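Local coordinates for SH2 domain-containing protein 3C (Homo sapiens, PDB 3T6G) that acts as an adapter in cell adhesion and migration signalling, with a C-terminal Ras-GEF-like domain whose closed conformation rules out canonical nucleotide exchange but is required for interaction with BCAR1, at residues H56-D61 against N203-H208; R66-T71 against T258-K263; V48-L53 against A135-G140. The protein carries 2 engineered substitutions. All blocks are in the same frame, centred on the assembly; numbering follows the deposited sequence.

Interaction 1. Residues H56-D61 against N203-H208; sequences HVTKVD and NTTFPH
Thr205 and Phe206, in the loop between helices 175-193 and 210-215, are the residues of segment 203-208 that touch segment 56-61, meeting Thr58 and Asp61 of helix 50-64. The backbones stay well apart, Thr58 CA and Phe206 CA being 8.2 Å from each other, and side chains close most of the distance. Thr205 comes first. Its methyl CG2 meets the methyl CG2 of Thr58 at 3.8 Å, the two short side chains crossing at about a right angle. The first torsion of Thr58 (OG1 at chi1 -68°) sets this up: the methyl lies anti to the backbone N and faces the loop, while the hydroxyl sits beside that N, where Ala54 O and Asn144 ND2 are its hydrogen-bonding partners. Thr205 also packs on Ala260 and Lys263 of helix 253-263.

Phe206 follows, with its ring carried toward the helix because CG is anti to the backbone N (chi1 -166°). Its CD1 and CE1 atoms lie nearest Asp61, CD1 being 4.0 Å from Asp61 CB. Asp61 O, 3.9 Å from CE1, approaches the ring obliquely. Phe206 also stacks with Phe146, and its backbone is hydrogen-bonded to Gly143 and Met145, which ties the loop to the start of helix 145-155.

The carboxylate of Asp61 is engaged elsewhere: OD1 forms a salt bridge with Arg102, while OD2 is hydrogen-bonded to Ser147 and Asn144. The chemistry is therefore divided within each helical residue. Thr58 offers a methyl and Asp61 its CB and backbone carbonyl to the loop, while their side-chain polar ends go to other parts of the Cdc25-homology domain, so that van der Waals contact joins loop and helix while the buried acid is satisfied by three partners, one of them a charge that would tend to keep it ionised.

Interaction 2. Residues R66-T71 against T258-K263; sequences RILGVT and TNAEVK
The carbonyl oxygen of Ile67, a residue whose side chain rests on Ala260, is hydrogen-bonded to His257 ND1, one turn earlier on helix 253-263. This polar tie complements an otherwise apolar meeting of loop and helix. Ile67 CG2 lies 4.1 Å from Ala260 CB, and Leu68 CD2 approaches the same methyl at an equal distance, so the small alanine is shared by two branched side chains. Leu68 does more: its CD2 also touches Glu261 CG at 3.6 Å. The glutamate chain is extended beyond CG (chi2 173°) and passes the leucine at a slant, presenting its CB and CG methylenes along with OE1, which is 3.9 Å from Leu68 CD2. Ala260 is buried, whereas Glu261 closes the outer margin of the contact at the exposed surface. Ile67 further reaches Phe206, and both Ile67 and Leu68 touch Cys62.

Arg66, with positive phi (55°), is the first residue to leave helical geometry; helix 50-64 ends there in a Schellman motif, with two bonds back into its last turn. Hydrophobic residues just past this C-cap are then laid against helix 253-263, a loop-on-helix packing within the mainly helical Ras-GEF-like fold.

Interaction 3. Residues V48-L53 against A135-G140; sequences VDARTL and AAELRG
Helix 50-64 begins beside the last turns of helix 121-140, the backbones coming closest at Arg51 and Glu137, whose CA atoms are 6.0 Å apart. These two residues form a bidentate salt bridge. Arg51 uses its side-on pair of nitrogens: NE donates to Glu137 OE1 at 2.7 Å in a nearly straight bond (169°), and NH2 donates to Glu137 OE2 at 2.8 Å. The first partner lies in the guanidinium plane, yet the groups are not coplanar, their planes standing 48° apart. NE meets OE1 from above the carboxylate plane, whereas NH2 reaches OE2 on its syn side, nearer that plane. A bend at chi3 of Arg51 (-59°) swings the guanidinium onto the acid, which is folded back at chi2. Glu137 OE1 has a second partner in Thr141 OG1, so two groups hold that oxygen. Nearer the backbone of the glutamate, Glu137 CG lies 4.4 Å from Ala50 CB. The acid also lies by the first turn of helix 50-64, whose partial positive charge may add to its attraction.

Deeper in, Leu138 extends the interface along helix 50-64 to Ala54, Val57 and Thr58, and touches Phe148 and Val151 of helix 145-155; Ala136 and Arg139 pack against helix 175-193.

Interactions 1 and 3 share helix 50-64, at its middle and its first turn; interaction 2 uses the loop that follows it. Interaction 1 is fully buried, its centre about 10 Å from that of the chain, the nearest of the three; interaction 2 is buried but has an exposed glutamate at its border, and interaction 3, partly buried, carries a salt bridge. Apolar touching dominates the first two, charge pairing the third. Interactions 1 and 2 adjoin through a probable hydrogen bond between Asn259 ND2 and Thr204 O and through packing of Thr205 on Ala260 and Ile67, while Leu138 bridges interactions 1 and 3. Interactions 2 and 3 do not touch, their nearest atoms being about 6 Å apart.

Interaction 1. Residues H56-D61 against N203-H208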
# COMPACT_ATOMS: atom_id res chain seq x y z
N HIS A 56 -19.23 -3.51 -1.25
CA HIS A 56 -18.87 -4.40 -0.16
C HIS A 56 -17.38 -4.41 0.20
O HIS A 56 -17.05 -4.34 1.38
CB HIS A 56 -19.40 -5.79 -0.40
CG HIS A 56 -20.86 -5.93 -0.09
ND1 HIS A 56 -21.82 -5.19 -0.75
CD2 HIS A 56 -21.51 -6.65 0.85
CE1 HIS A 56 -23.00 -5.48 -0.24
NE2 HIS A 56 -22.85 -6.36 0.73
N VAL A 57 -16.49 -4.50 -0.81
CA VAL A 57 -15.05 -4.58 -0.54
C VAL A 57 -14.52 -3.29 -0.01
O VAL A 57 -13.58 -3.29 0.76
CB VAL A 57 -14.17 -4.79 -1.78
CG1 VAL A 57 -13.30 -6.02 -1.60
CG2 VAL A 57 -14.99 -4.80 -3.02
N THR A 58 -15.06 -2.18 -0.53
CA THR A 58 -14.63 -0.87 -0.13
C THR A 58 -14.87 -0.73 1.36
O THR A 58 -14.02 -0.19 2.06
CB THR A 58 -15.42 0.20 -0.85
OG1 THR A 58 -15.07 0.18 -2.23
CG2 THR A 58 -15.07 1.56 -0.28
N LYS A 59 -16.02 -1.21 1.83
CA LYS A 59 -16.37 -1.10 3.24
C LYS A 59 -15.30 -1.80 4.08
O LYS A 59 -14.75 -1.23 5.02
CB LYS A 59 -17.72 -1.74 3.52
CG LYS A 59 -18.48 -1.10 4.68
CD LYS A 59 -18.14 -1.68 6.04
CE LYS A 59 -19.42 -2.11 6.81
NZ LYS A 59 -20.39 -1.01 7.12
N VAL A 60 -15.03 -3.04 3.72
CA VAL A 60 -14.09 -3.84 4.47
C VAL A 60 -12.68 -3.25 4.35
O VAL A 60 -11.92 -3.23 5.31
CB VAL A 60 -14.13 -5.27 3.96
CG1 VAL A 60 -13.10 -6.11 4.66
CG2 VAL A 60 -15.55 -5.85 4.17
N ASP A 61 -12.36 -2.75 3.16
CA ASP A 61 -11.05 -2.22 2.86
C ASP A 61 -10.79 -1.08 3.82
O ASP A 61 -9.72 -0.96 4.43
CB ASP A 61 -11.01 -1.67 1.42
CG ASP A 61 -10.70 -2.74 0.37
OD1 ASP A 61 -10.28 -3.86 0.77
OD2 ASP A 61 -10.87 -2.45 -0.85
N ASN A 203 -13.54 12.60 -4.92
CA ASN A 203 -14.26 11.33 -5.02
C ASN A 203 -13.51 10.21 -4.35
O ASN A 203 -13.97 9.07 -4.34
CB ASN A 203 -14.56 10.95 -6.48
CG ASN A 203 -15.48 9.73 -6.60
OD1 ASN A 203 -16.68 9.81 -6.35
ND2 ASN A 203 -14.91 8.58 -6.99
N THR A 204 -12.36 10.53 -3.77
CA THR A 204 -11.49 9.50 -3.22
C THR A 204 -11.87 9.06 -1.81
O THR A 204 -12.31 9.85 -0.97
CB THR A 204 -10.02 9.94 -3.22
OG1 THR A 204 -9.68 10.42 -4.53
CG2 THR A 204 -9.12 8.78 -2.87
N THR A 205 -11.60 7.79 -1.56
CA THR A 205 -12.18 7.06 -0.47
C THR A 205 -11.08 6.18 0.06
O THR A 205 -11.06 5.80 1.22
CB THR A 205 -13.32 6.19 -1.05
OG1 THR A 205 -14.60 6.56 -0.49
CG2 THR A 205 -13.05 4.72 -0.88
N PHE A 206 -10.15 5.85 -0.83
CA PHE A 206 -8.99 5.07 -0.46
C PHE A 206 -7.91 5.27 -1.51
O PHE A 206 -7.94 4.65 -2.56
CB PHE A 206 -9.37 3.61 -0.37
CG PHE A 206 -8.35 2.77 0.32
CD1 PHE A 206 -8.73 1.61 0.97
CD2 PHE A 206 -7.03 3.14 0.33
CE1 PHE A 206 -7.80 0.84 1.61
CE2 PHE A 206 -6.09 2.36 0.96
CZ PHE A 206 -6.48 1.21 1.60
N PRO A 207 -6.94 6.15 -1.22
CA PRO A 207 -5.96 6.65 -2.18
C PRO A 207 -5.00 5.55 -2.57
O PRO A 207 -4.99 4.47 -1.96
CB PRO A 207 -5.21 7.69 -1.37
CG PRO A 207 -5.16 7.06 -0.00
CD PRO A 207 -6.52 6.42 0.17
N HIS A 208 -4.17 5.83 -3.58
CA HIS A 208 -3.19 4.85 -4.03
C HIS A 208 -1.98 4.88 -3.06
O HIS A 208 -1.22 5.84 -3.03
CB HIS A 208 -2.80 5.16 -5.49
CG HIS A 208 -1.98 4.09 -6.14
ND1 HIS A 208 -2.22 2.75 -5.95
CD2 HIS A 208 -0.90 4.17 -6.96
CE1 HIS A 208 -1.33 2.04 -6.63
NE2 HIS A 208 -0.52 2.88 -7.25

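Interaction 2. Residues R66-T71 against T258-K263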
# COMPACT_ATOMS: atom_id res chain seq x y z
N ARG A 66 -8.29 1.43 8.56
CA ARG A 66 -8.64 2.51 9.50
C ARG A 66 -8.96 3.82 8.82
O ARG A 66 -8.46 4.86 9.21
CB ARG A 66 -7.54 2.70 10.56
CG ARG A 66 -7.24 1.35 11.17
CD ARG A 66 -6.22 1.41 12.22
NE ARG A 66 -5.57 0.12 12.31
CZ ARG A 66 -4.62 -0.15 13.19
NH1 ARG A 66 -4.21 0.79 14.04
NH2 ARG A 66 -4.07 -1.37 13.21
N ILE A 67 -9.82 3.74 7.81
CA ILE A 67 -10.48 4.92 7.25
C ILE A 67 -11.89 5.03 7.84
O ILE A 67 -12.45 6.13 7.95
CB ILE A 67 -10.51 4.83 5.70
CG1 ILE A 67 -9.10 5.05 5.16
CG2 ILE A 67 -11.48 5.86 5.09
CD1 ILE A 67 -8.93 4.66 3.70
N LEU A 68 -12.47 3.88 8.22
CA LEU A 68 -13.77 3.84 8.88
C LEU A 68 -13.68 2.99 10.13
O LEU A 68 -12.76 2.19 10.27
CB LEU A 68 -14.85 3.21 7.97
CG LEU A 68 -15.39 3.90 6.72
CD1 LEU A 68 -16.23 2.89 5.96
CD2 LEU A 68 -16.17 5.16 7.02
N GLY A 69 -14.68 3.13 11.00
CA GLY A 69 -14.77 2.35 12.22
C GLY A 69 -13.66 2.68 13.21
O GLY A 69 -13.25 1.83 14.01
N VAL A 70 -13.16 3.92 13.17
CA VAL A 70 -12.07 4.32 14.07
C VAL A 70 -12.56 5.03 15.33
O VAL A 70 -12.99 6.18 15.26
CB VAL A 70 -11.06 5.26 13.39
CG1 VAL A 70 -9.94 5.57 14.33
CG2 VAL A 70 -10.52 4.65 12.09
N THR A 71 -12.47 4.38 16.48
CA THR A 71 -12.80 5.03 17.75
C THR A 71 -11.71 6.00 18.24
O THR A 71 -10.58 5.98 17.75
CB THR A 71 -13.03 4.00 18.83
OG1 THR A 71 -11.81 3.27 19.02
CG2 THR A 71 -14.16 3.03 18.44
N THR A 258 -14.58 10.88 5.62
CA THR A 258 -15.79 11.58 5.20
C THR A 258 -16.39 11.00 3.92
O THR A 258 -17.49 10.47 3.94
CB THR A 258 -15.53 13.06 4.93
OG1 THR A 258 -15.32 13.75 6.16
CG2 THR A 258 -16.74 13.66 4.21
N ASN A 259 -15.66 11.11 2.82
CA ASN A 259 -16.10 10.56 1.55
C ASN A 259 -16.66 9.17 1.71
O ASN A 259 -17.76 8.88 1.26
CB ASN A 259 -14.96 10.52 0.54
CG ASN A 259 -14.59 11.89 0.06
OD1 ASN A 259 -15.38 12.84 0.18
ND2 ASN A 259 -13.39 12.01 -0.50
N ALA A 260 -15.88 8.31 2.34
CA ALA A 260 -16.26 6.92 2.52
C ALA A 260 -17.56 6.79 3.32
O ALA A 260 -18.39 5.93 3.04
CB ALA A 260 -15.13 6.18 3.21
N GLU A 261 -17.75 7.65 4.32
CA GLU A 261 -18.93 7.52 5.16
C GLU A 261 -20.18 8.03 4.44
O GLU A 261 -21.29 7.49 4.61
CB GLU A 261 -18.73 8.18 6.53
CG GLU A 261 -19.02 7.21 7.68
CD GLU A 261 -18.67 7.76 9.06
OE1 GLU A 261 -18.05 7.02 9.86
OE2 GLU A 261 -19.04 8.92 9.35
N VAL A 262 -19.99 9.08 3.63
CA VAL A 262 -21.06 9.63 2.82
C VAL A 262 -21.43 8.75 1.63
O VAL A 262 -22.57 8.70 1.20
CB VAL A 262 -20.68 10.97 2.24
CG1 VAL A 262 -21.69 11.36 1.16
CG2 VAL A 262 -20.65 11.99 3.31
N LYS A 263 -20.44 8.05 1.09
CA LYS A 263 -20.65 7.22 -0.07
C LYS A 263 -21.35 5.94 0.34
O LYS A 263 -21.88 5.21 -0.49
CB LYS A 263 -19.30 6.92 -0.73
CG LYS A 263 -19.41 6.23 -2.06
CD LYS A 263 -18.06 5.78 -2.60
CE LYS A 263 -17.27 6.95 -3.14
NZ LYS A 263 -18.11 7.88 -3.91

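Interaction 3. Residues V48-L53 against A135-G140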
# COMPACT_ATOMS: atom_id res chain seq x y z
N VAL A 48 -24.65 -11.21 -7.40
CA VAL A 48 -24.80 -9.78 -7.27
C VAL A 48 -23.93 -9.01 -8.27
O VAL A 48 -22.85 -9.47 -8.66
CB VAL A 48 -24.55 -9.35 -5.80
CG1 VAL A 48 -23.11 -8.92 -5.57
CG2 VAL A 48 -25.51 -8.26 -5.42
N ASP A 49 -24.40 -7.85 -8.68
CA ASP A 49 -23.74 -7.11 -9.73
C ASP A 49 -22.37 -6.55 -9.28
O ASP A 49 -22.04 -6.60 -8.11
CB ASP A 49 -24.68 -6.01 -10.26
CG ASP A 49 -24.84 -4.85 -9.29
OD1 ASP A 49 -23.99 -4.69 -8.38
OD2 ASP A 49 -25.79 -4.08 -9.47
N ALA A 50 -21.59 -6.02 -10.21
CA ALA A 50 -20.25 -5.54 -9.90
C ALA A 50 -20.27 -4.37 -8.92
O ALA A 50 -19.37 -4.24 -8.10
CB ALA A 50 -19.54 -5.13 -11.15
N ARG A 51 -21.28 -3.51 -9.02
CA ARG A 51 -21.36 -2.33 -8.18
C ARG A 51 -21.51 -2.68 -6.69
O ARG A 51 -20.78 -2.16 -5.86
CB ARG A 51 -22.45 -1.38 -8.64
CG ARG A 51 -22.58 -0.15 -7.75
CD ARG A 51 -23.27 1.00 -8.46
NE ARG A 51 -22.57 1.41 -9.67
CZ ARG A 51 -23.12 2.11 -10.66
NH1 ARG A 51 -24.39 2.49 -10.59
NH2 ARG A 51 -22.41 2.44 -11.73
N THR A 52 -22.42 -3.59 -6.36
CA THR A 52 -22.56 -3.99 -4.97
C THR A 52 -21.35 -4.83 -4.50
O THR A 52 -20.98 -4.82 -3.34
CB THR A 52 -23.97 -4.64 -4.65
OG1 THR A 52 -23.89 -6.06 -4.59
CG2 THR A 52 -24.97 -4.23 -5.70
N LEU A 53 -20.71 -5.56 -5.41
CA LEU A 53 -19.47 -6.21 -5.07
C LEU A 53 -18.50 -5.12 -4.60
O LEU A 53 -17.81 -5.28 -3.60
CB LEU A 53 -18.88 -6.92 -6.29
CG LEU A 53 -19.38 -8.34 -6.48
CD1 LEU A 53 -18.31 -9.13 -7.17
CD2 LEU A 53 -19.79 -8.99 -5.14
N ALA A 135 -13.47 -3.75 -11.36
CA ALA A 135 -12.34 -2.83 -11.30
C ALA A 135 -12.73 -1.44 -11.77
O ALA A 135 -12.25 -0.44 -11.23
CB ALA A 135 -11.16 -3.36 -12.09
N ALA A 136 -13.60 -1.35 -12.76
CA ALA A 136 -14.04 -0.04 -13.22
C ALA A 136 -14.89 0.65 -12.15
O ALA A 136 -14.81 1.86 -11.96
CB ALA A 136 -14.80 -0.12 -14.58
N GLU A 137 -15.70 -0.13 -11.44
CA GLU A 137 -16.55 0.42 -10.38
C GLU A 137 -15.71 0.89 -9.18
O GLU A 137 -15.85 2.00 -8.68
CB GLU A 137 -17.59 -0.61 -9.95
CG GLU A 137 -18.73 -0.79 -10.92
CD GLU A 137 -19.65 0.40 -10.93
OE1 GLU A 137 -19.88 0.98 -9.84
OE2 GLU A 137 -20.13 0.77 -12.02
N LEU A 138 -14.85 0.01 -8.70
CA LEU A 138 -13.90 0.38 -7.68
C LEU A 138 -13.23 1.70 -8.02
O LEU A 138 -13.12 2.60 -7.18
CB LEU A 138 -12.87 -0.74 -7.53
CG LEU A 138 -13.48 -1.99 -6.92
CD1 LEU A 138 -12.57 -3.20 -6.99
CD2 LEU A 138 -13.92 -1.68 -5.48
N ARG A 139 -12.84 1.86 -9.28
CA ARG A 139 -12.07 3.03 -9.64
C ARG A 139 -12.91 4.28 -9.75
O ARG A 139 -12.46 5.37 -9.40
CB ARG A 139 -11.32 2.81 -10.94
CG ARG A 139 -11.42 4.00 -11.85
CD ARG A 139 -10.24 4.07 -12.77
NE ARG A 139 -9.84 5.45 -12.93
CZ ARG A 139 -10.09 6.17 -14.01
NH1 ARG A 139 -10.74 5.61 -15.02
NH2 ARG A 139 -9.69 7.43 -14.07
N GLY A 140 -14.13 4.12 -10.25
CA GLY A 140 -14.95 5.26 -10.62
C GLY A 140 -16.06 5.57 -9.65
O GLY A 140 -16.21 6.69 -9.20